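Local structure of probable leucine/isoleucine/valine-binding protein (Rhodopirellula baltica, 4KV7) at residues 219-233 / 243-256. The protein probably binds leucine, isoleucine, valine or a related small ligand as a periplasmic solute-binding protein. The protein carries 1 engineered substitution. Residues are numbered along the deposited sequence; the frame is centred on the assembly and turned at random.
Sequences AVIMVGTYEPCSKLI and PQFLAVSFVGADAL
Phe245 packs against both the strand and the helix of 219-233. Ile233 CG1 sits over the centre of one ring face, 3.8 Å from the centroid and 3° off the normal, which defines a CH-pi contact; Pro243 CG lies over the opposite face, offset toward the rim. From oblique directions come Leu232 CD1, Val220 CB and the selenium of selenomethionine Met222, the last 3.8 Å from Phe245 CD1 in a Met-aromatic contact. The bend of Met222 at its third torsion (chi3 -55°) carries CE to 3.7 Å from Ala247 CB. Further along, Ala255 CB sits over one face of the Tyr226 ring, toward its rim, in a CH-pi contact 3.5 Å from Tyr226 CG, while Val251 O lies at the ring edge, in plane; Tyr226 OH is hydrogen-bonded to Glu32 N. Leu256 CD1 approaches Cys229 CB at 4.1 Å.

Four backbone hydrogen bonds pair Val220 with Phe245 and Met222 with Ala247 in parallel register; Met222 N to Leu246 O, at 2.7 Å and 173°, is nearly straight. The strand axes lie 4.7 Å apart. Strand 159-164 flanks 219-223, and strand 268-271 flanks 244-247. With helix 226-238 packed over Phe245, the arrangement is a beta-alpha-beta crossover in the Rossmann-like lobe of a periplasmic binding protein.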
ATOM      1  N   ALA A 219      19.728  -9.959   8.116  1.00 12.74           N
ATOM      2  CA  ALA A 219      18.737  -9.172   7.412  1.00 12.21           C
ATOM      3  C   ALA A 219      17.499  -9.144   8.275  1.00 12.17           C
ATOM      4  O   ALA A 219      17.140 -10.162   8.880  1.00 12.86           O
ATOM      5  CB  ALA A 219      18.412  -9.804   6.057  1.00 14.97           C
ATOM      6  N   VAL A 220      16.846  -7.989   8.336  1.00 11.15           N
ATOM      7  CA  VAL A 220      15.597  -7.851   9.067  1.00 11.34           C
ATOM      8  C   VAL A 220      14.549  -7.259   8.137  1.00 10.34           C
ATOM      9  O   VAL A 220      14.683  -6.129   7.657  1.00 11.43           O
ATOM     10  CB  VAL A 220      15.748  -6.963  10.319  1.00 11.65           C
ATOM     11  CG1 VAL A 220      14.407  -6.750  10.991  1.00 12.79           C
ATOM     12  CG2 VAL A 220      16.730  -7.590  11.297  1.00 13.73           C
ATOM     13  N   ILE A 221      13.510  -8.047   7.878  1.00  9.55           N
ATOM     14  CA  ILE A 221      12.368  -7.636   7.079  1.00 10.20           C
ATOM     15  C   ILE A 221      11.353  -6.980   8.003  1.00  8.88           C
ATOM     16  O   ILE A 221      10.877  -7.583   8.974  1.00  9.79           O
ATOM     17  CB  ILE A 221      11.775  -8.842   6.306  1.00 10.16           C
ATOM     18  CG1 ILE A 221      12.773  -9.297   5.235  1.00 10.40           C
ATOM     19  CG2 ILE A 221      10.443  -8.477   5.665  1.00  9.97           C
ATOM     20  CD1 ILE A 221      12.445 -10.639   4.565  1.00 11.71           C
HETATM   21  N   MSE A 222      11.037  -5.727   7.695  1.00  9.13           N
HETATM   22  CA  MSE A 222      10.163  -4.909   8.532  1.00  9.42           C
HETATM   23  C   MSE A 222       8.762  -4.837   7.950  1.00  9.57           C
HETATM   24  O   MSE A 222       8.548  -4.305   6.849  1.00 10.52           O
HETATM   25  CB  MSE A 222      10.739  -3.504   8.687  1.00 10.42           C
HETATM   26  CG  MSE A 222      12.144  -3.503   9.257  1.00 11.87           C
HETATM   27 SE   MSE A 222      12.875  -1.749   9.665  0.62 12.61          SE
HETATM   28  CE  MSE A 222      12.641  -0.941   7.915  1.00 19.04           C
ATOM     29  N   VAL A 223       7.817  -5.393   8.694  1.00  8.09           N
ATOM     30  CA  VAL A 223       6.414  -5.393   8.311  1.00  8.47           C
ATOM     31  C   VAL A 223       5.702  -4.515   9.339  1.00  8.61           C
ATOM     32  O   VAL A 223       5.074  -4.997  10.282  1.00  8.74           O
ATOM     33  CB  VAL A 223       5.832  -6.832   8.270  1.00  8.91           C
ATOM     34  CG1 VAL A 223       4.436  -6.809   7.697  1.00  9.37           C
ATOM     35  CG2 VAL A 223       6.733  -7.774   7.460  1.00  9.73           C
ATOM     36  N   GLY A 224       5.857  -3.208   9.165  1.00  8.27           N
ATOM     37  CA  GLY A 224       5.392  -2.254  10.143  1.00  8.89           C
ATOM     38  C   GLY A 224       5.055  -0.933   9.501  1.00  8.60           C
ATOM     39  O   GLY A 224       4.823  -0.876   8.298  1.00  8.40           O
ATOM     40  N   THR A 225       4.992   0.124  10.304  1.00  9.42           N
ATOM     41  CA  THR A 225       4.792   1.475   9.791  1.00  9.07           C
ATOM     42  C   THR A 225       6.012   2.334  10.113  1.00  8.48           C
ATOM     43  O   THR A 225       6.854   1.961  10.940  1.00  9.64           O
ATOM     44  CB  THR A 225       3.541   2.124  10.378  1.00  9.90           C
ATOM     45  OG1 THR A 225       3.636   2.103  11.805  1.00 11.09           O
ATOM     46  CG2 THR A 225       2.285   1.363   9.917  1.00 10.95           C
ATOM     47  N   TYR A 226       6.089   3.501   9.482  1.00  9.13           N
ATOM     48  CA  TYR A 226       7.286   4.325   9.545  1.00  9.43           C
ATOM     49  C   TYR A 226       7.718   4.714  10.949  1.00 10.24           C
ATOM     50  O   TYR A 226       8.915   4.714  11.232  1.00 10.81           O
ATOM     51  CB  TYR A 226       7.185   5.556   8.636  1.00 10.38           C
ATOM     52  CG  TYR A 226       5.974   6.426   8.879  1.00  9.56           C
ATOM     53  CD1 TYR A 226       4.782   6.191   8.192  1.00 10.10           C
ATOM     54  CD2 TYR A 226       6.026   7.501   9.759  1.00  9.76           C
ATOM     55  CE1 TYR A 226       3.667   6.990   8.396  1.00  9.98           C
ATOM     56  CE2 TYR A 226       4.914   8.303   9.964  1.00 11.16           C
ATOM     57  CZ  TYR A 226       3.740   8.045   9.276  1.00 10.07           C
ATOM     58  OH  TYR A 226       2.617   8.804   9.451  1.00 11.50           O
ATOM     59  N   GLU A 227       6.791   5.064  11.838  1.00  9.65           N
ATOM     60  CA  GLU A 227       7.196   5.501  13.175  1.00 10.60           C
ATOM     61  C   GLU A 227       7.916   4.400  13.980  1.00 10.38           C
ATOM     62  O   GLU A 227       9.055   4.605  14.416  1.00 11.00           O
ATOM     63  CB  GLU A 227       6.043   6.113  13.987  1.00 11.74           C
ATOM     64  CG  GLU A 227       6.559   6.676  15.308  1.00 13.43           C
ATOM     65  CD  GLU A 227       5.505   6.873  16.398  1.00 14.42           C
ATOM     66  OE1 GLU A 227       4.451   6.193  16.370  1.00 14.81           O
ATOM     67  OE2 GLU A 227       5.779   7.672  17.316  1.00 17.91           O
ATOM     68  N   PRO A 228       7.267   3.243  14.189  1.00 10.38           N
ATOM     69  CA  PRO A 228       7.962   2.209  14.954  1.00 11.23           C
ATOM     70  C   PRO A 228       9.172   1.658  14.210  1.00 10.25           C
ATOM     71  O   PRO A 228      10.154   1.309  14.867  1.00 11.78           O
ATOM     72  CB  PRO A 228       6.885   1.134  15.167  1.00 11.92           C
ATOM     73  CG  PRO A 228       5.897   1.364  14.090  1.00 11.64           C
ATOM     74  CD  PRO A 228       5.885   2.839  13.872  1.00 11.12           C
ATOM     75  N   CYS A 229       9.131   1.587  12.884  1.00  9.69           N
ATOM     76  CA  CYS A 229      10.296   1.104  12.150  1.00  9.65           C
ATOM     77  C   CYS A 229      11.482   2.050  12.289  1.00 11.80           C
ATOM     78  O   CYS A 229      12.628   1.604  12.441  1.00 11.38           O
ATOM     79  CB  CYS A 229       9.948   0.851  10.687  1.00 11.35           C
ATOM     80  SG  CYS A 229       8.889  -0.603  10.470  1.00 11.02           S
ATOM     81  N   SER A 230      11.220   3.353  12.282  1.00 11.63           N
ATOM     82  CA  SER A 230      12.288   4.328  12.472  0.73 12.09           C
ATOM     83  C   SER A 230      12.913   4.182  13.846  1.00 14.40           C
ATOM     84  O   SER A 230      14.137   4.225  13.996  1.00 14.52           O
ATOM     85  CB  SER A 230      11.765   5.753  12.323  0.73 12.77           C
ATOM     86  OG  SER A 230      11.369   6.013  10.997  0.73 13.32           O
ATOM     87  N   LYS A 231      12.076   4.029  14.867  1.00 12.99           N
ATOM     88  CA  LYS A 231      12.576   3.862  16.216  1.00 14.41           C
ATOM     89  C   LYS A 231      13.384   2.578  16.369  1.00 13.82           C
ATOM     90  O   LYS A 231      14.417   2.561  17.019  1.00 14.75           O
ATOM     91  CB  LYS A 231      11.430   3.891  17.221  1.00 15.04           C
ATOM     92  CG  LYS A 231      11.915   3.772  18.649  1.00 16.57           C
ATOM     93  CD  LYS A 231      10.851   4.111  19.653  1.00 19.89           C
ATOM     94  CE  LYS A 231      11.334   3.830  21.058  1.00 23.91           C
ATOM     95  NZ  LYS A 231      10.215   3.948  22.021  1.00 28.67           N
ATOM     96  N   LEU A 232      12.902   1.499  15.772  1.00 12.81           N
ATOM     97  CA  LEU A 232      13.612   0.230  15.803  1.00 12.79           C
ATOM     98  C   LEU A 232      15.012   0.380  15.196  1.00 13.36           C
ATOM     99  O   LEU A 232      15.997  -0.083  15.765  1.00 14.12           O
ATOM    100  CB  LEU A 232      12.782  -0.826  15.069  1.00 13.12           C
ATOM    101  CG  LEU A 232      13.253  -2.286  15.054  1.00 13.47           C
ATOM    102  CD1 LEU A 232      14.382  -2.510  14.064  1.00 15.17           C
ATOM    103  CD2 LEU A 232      13.634  -2.781  16.441  1.00 15.57           C
ATOM    104  N   ILE A 233      15.094   1.011  14.031  1.00 13.42           N
ATOM    105  CA  ILE A 233      16.380   1.192  13.365  1.00 15.03           C
ATOM    106  C   ILE A 233      17.338   2.050  14.186  1.00 16.41           C
ATOM    107  O   ILE A 233      18.519   1.711  14.322  1.00 17.52           O
ATOM    108  CB  ILE A 233      16.202   1.747  11.956  1.00 15.28           C
ATOM    109  CG1 ILE A 233      15.584   0.658  11.077  1.00 14.31           C
ATOM    110  CG2 ILE A 233      17.543   2.204  11.380  1.00 18.18           C
ATOM    111  CD1 ILE A 233      15.019   1.166   9.780  1.00 21.50           C
ATOM    112  N   PRO A 243      22.069  -4.903  10.813  1.00 18.47           N
ATOM    113  CA  PRO A 243      21.761  -5.835   9.728  1.00 16.96           C
ATOM    114  C   PRO A 243      21.306  -5.066   8.499  1.00 17.16           C
ATOM    115  O   PRO A 243      21.119  -3.850   8.571  1.00 18.67           O
ATOM    116  CB  PRO A 243      20.566  -6.600  10.285  1.00 16.62           C
ATOM    117  CG  PRO A 243      19.834  -5.546  11.089  1.00 15.62           C
ATOM    118  CD  PRO A 243      20.947  -4.772  11.762  1.00 17.44           C
ATOM    119  N   GLN A 244      21.107  -5.759   7.387  1.00 16.27           N
ATOM    120  CA  GLN A 244      20.401  -5.157   6.267  1.00 16.03           C
ATOM    121  C   GLN A 244      18.925  -5.067   6.626  1.00 13.97           C
ATOM    122  O   GLN A 244      18.283  -6.088   6.872  1.00 14.74           O
ATOM    123  CB  GLN A 244      20.567  -6.012   5.015  1.00 16.38           C
ATOM    124  CG  GLN A 244      19.756  -5.522   3.828  1.00 17.07           C
ATOM    125  CD  GLN A 244      20.240  -4.183   3.307  1.00 16.85           C
ATOM    126  OE1 GLN A 244      21.363  -4.068   2.825  1.00 19.81           O
ATOM    127  NE2 GLN A 244      19.385  -3.168   3.378  1.00 15.82           N
ATOM    128  N   PHE A 245      18.384  -3.850   6.660  1.00 13.28           N
ATOM    129  CA  PHE A 245      16.958  -3.652   6.898  1.00 12.29           C
ATOM    130  C   PHE A 245      16.229  -3.590   5.571  1.00 11.69           C
ATOM    131  O   PHE A 245      16.711  -2.962   4.625  1.00 13.79           O
ATOM    132  CB  PHE A 245      16.715  -2.365   7.693  1.00 13.46           C
ATOM    133  CG  PHE A 245      17.159  -2.447   9.126  1.00 13.60           C
ATOM    134  CD1 PHE A 245      16.423  -3.184  10.041  1.00 14.22           C
ATOM    135  CD2 PHE A 245      18.303  -1.797   9.556  1.00 15.53           C
ATOM    136  CE1 PHE A 245      16.809  -3.266  11.356  1.00 15.57           C
ATOM    137  CE2 PHE A 245      18.697  -1.876  10.878  1.00 16.41           C
ATOM    138  CZ  PHE A 245      17.944  -2.614  11.779  1.00 17.18           C
ATOM    139  N   LEU A 246      15.078  -4.244   5.504  1.00 10.77           N
ATOM    140  CA  LEU A 246      14.239  -4.206   4.305  1.00 10.64           C
ATOM    141  C   LEU A 246      12.816  -3.879   4.711  1.00 12.08           C
ATOM    142  O   LEU A 246      12.227  -4.588   5.527  1.00 17.55           O
ATOM    143  CB  LEU A 246      14.232  -5.548   3.569  1.00 12.53           C
ATOM    144  CG  LEU A 246      15.600  -6.086   3.138  1.00 11.78           C
ATOM    145  CD1 LEU A 246      16.193  -7.037   4.177  1.00 13.21           C
ATOM    146  CD2 LEU A 246      15.502  -6.766   1.781  1.00 14.69           C
ATOM    147  N   ALA A 247      12.247  -2.831   4.126  1.00  9.73           N
ATOM    148  CA  ALA A 247      10.907  -2.369   4.471  1.00  9.71           C
ATOM    149  C   ALA A 247       9.925  -2.771   3.384  1.00  8.83           C
ATOM    150  O   ALA A 247      10.185  -2.559   2.193  1.00  9.52           O
ATOM    151  CB  ALA A 247      10.914  -0.863   4.621  1.00 10.43           C
ATOM    152  N   VAL A 248       8.784  -3.321   3.774  1.00  8.02           N
ATOM    153  CA  VAL A 248       7.725  -3.543   2.791  1.00  8.16           C
ATOM    154  C   VAL A 248       7.087  -2.213   2.410  1.00  7.78           C
ATOM    155  O   VAL A 248       7.290  -1.176   3.072  1.00  8.38           O
ATOM    156  CB  VAL A 248       6.653  -4.557   3.256  1.00  8.83           C
ATOM    157  CG1 VAL A 248       7.288  -5.923   3.534  1.00 10.36           C
ATOM    158  CG2 VAL A 248       5.884  -4.048   4.459  1.00  9.55           C
ATOM    159  N   SER A 249       6.278  -2.250   1.361  1.00  8.67           N
ATOM    160  CA  SER A 249       5.646  -1.063   0.804  1.00  8.26           C
ATOM    161  C   SER A 249       4.906  -0.212   1.832  1.00  8.33           C
ATOM    162  O   SER A 249       5.000   1.025   1.824  1.00  9.04           O
ATOM    163  CB  SER A 249       4.672  -1.504  -0.286  1.00  8.68           C
ATOM    164  OG  SER A 249       3.724  -2.396   0.263  1.00  8.89           O
ATOM    165  N   PHE A 250       4.151  -0.876   2.693  1.00  7.91           N
ATOM    166  CA  PHE A 250       3.243  -0.234   3.626  1.00  7.93           C
ATOM    167  C   PHE A 250       3.975   0.602   4.672  1.00  8.28           C
ATOM    168  O   PHE A 250       3.373   1.494   5.256  1.00  8.91           O
ATOM    169  CB  PHE A 250       2.396  -1.315   4.320  1.00  8.16           C
ATOM    170  CG  PHE A 250       1.248  -0.784   5.143  1.00  8.04           C
ATOM    171  CD1 PHE A 250       1.414  -0.447   6.481  1.00  8.28           C
ATOM    172  CD2 PHE A 250      -0.015  -0.654   4.578  1.00  8.19           C
ATOM    173  CE1 PHE A 250       0.359   0.028   7.229  1.00  8.55           C
ATOM    174  CE2 PHE A 250      -1.070  -0.163   5.319  1.00  8.19           C
ATOM    175  CZ  PHE A 250      -0.883   0.181   6.656  1.00  9.23           C
ATOM    176  N   VAL A 251       5.253   0.320   4.928  1.00  8.38           N
ATOM    177  CA  VAL A 251       6.007   1.094   5.913  1.00  8.22           C
ATOM    178  C   VAL A 251       5.937   2.584   5.607  1.00  8.18           C
ATOM    179  O   VAL A 251       5.798   3.398   6.515  1.00  9.38           O
ATOM    180  CB  VAL A 251       7.480   0.628   5.973  1.00  9.12           C
ATOM    181  CG1 VAL A 251       8.313   1.536   6.872  1.00 10.57           C
ATOM    182  CG2 VAL A 251       7.555  -0.810   6.453  1.00  9.66           C
ATOM    183  N   GLY A 252       6.030   2.931   4.327  1.00  8.91           N
ATOM    184  CA  GLY A 252       6.082   4.318   3.897  1.00  9.92           C
ATOM    185  C   GLY A 252       7.520   4.780   3.806  1.00  9.47           C
ATOM    186  O   GLY A 252       8.051   5.385   4.743  1.00 10.48           O
ATOM    187  N   ALA A 253       8.169   4.456   2.690  1.00  9.81           N
ATOM    188  CA  ALA A 253       9.607   4.678   2.549  1.00 10.40           C
ATOM    189  C   ALA A 253       9.964   6.152   2.578  1.00 10.35           C
ATOM    190  O   ALA A 253      11.033   6.519   3.051  1.00 11.97           O
ATOM    191  CB  ALA A 253      10.122   4.028   1.271  1.00 10.58           C
ATOM    192  N   ASP A 254       9.081   6.997   2.067  1.00 10.67           N
ATOM    193  CA  ASP A 254       9.358   8.426   2.081  1.00 12.04           C
ATOM    194  C   ASP A 254       9.299   8.985   3.499  1.00 11.76           C
ATOM    195  O   ASP A 254      10.179   9.733   3.917  1.00 13.51           O
ATOM    196  CB  ASP A 254       8.417   9.149   1.128  1.00 12.53           C
ATOM    197  CG  ASP A 254       8.606   8.691  -0.303  1.00 12.24           C
ATOM    198  OD1 ASP A 254       9.683   8.978  -0.860  1.00 14.36           O
ATOM    199  OD2 ASP A 254       7.691   8.038  -0.859  1.00 12.90           O
ATOM    200  N   ALA A 255       8.289   8.574   4.252  1.00 11.61           N
ATOM    201  CA  ALA A 255       8.192   8.985   5.650  1.00 11.53           C
ATOM    202  C   ALA A 255       9.335   8.407   6.486  1.00 12.77           C
ATOM    203  O   ALA A 255       9.853   9.062   7.398  1.00 13.86           O
ATOM    204  CB  ALA A 255       6.862   8.582   6.232  1.00 14.34           C
ATOM    205  N   LEU A 256       9.727   7.179   6.180  1.00 12.05           N
ATOM    206  CA  LEU A 256      10.821   6.535   6.885  1.00 12.05           C
ATOM    207  C   LEU A 256      12.123   7.299   6.680  1.00 13.96           C
ATOM    208  O   LEU A 256      12.863   7.566   7.636  1.00 14.16           O
ATOM    209  CB  LEU A 256      10.967   5.105   6.375  1.00 12.73           C
ATOM    210  CG  LEU A 256      12.059   4.257   7.026  1.00 12.86           C
ATOM    211  CD1 LEU A 256      11.690   3.866   8.451  1.00 15.52           C
ATOM    212  CD2 LEU A 256      12.319   3.020   6.192  1.00 15.75           C
TER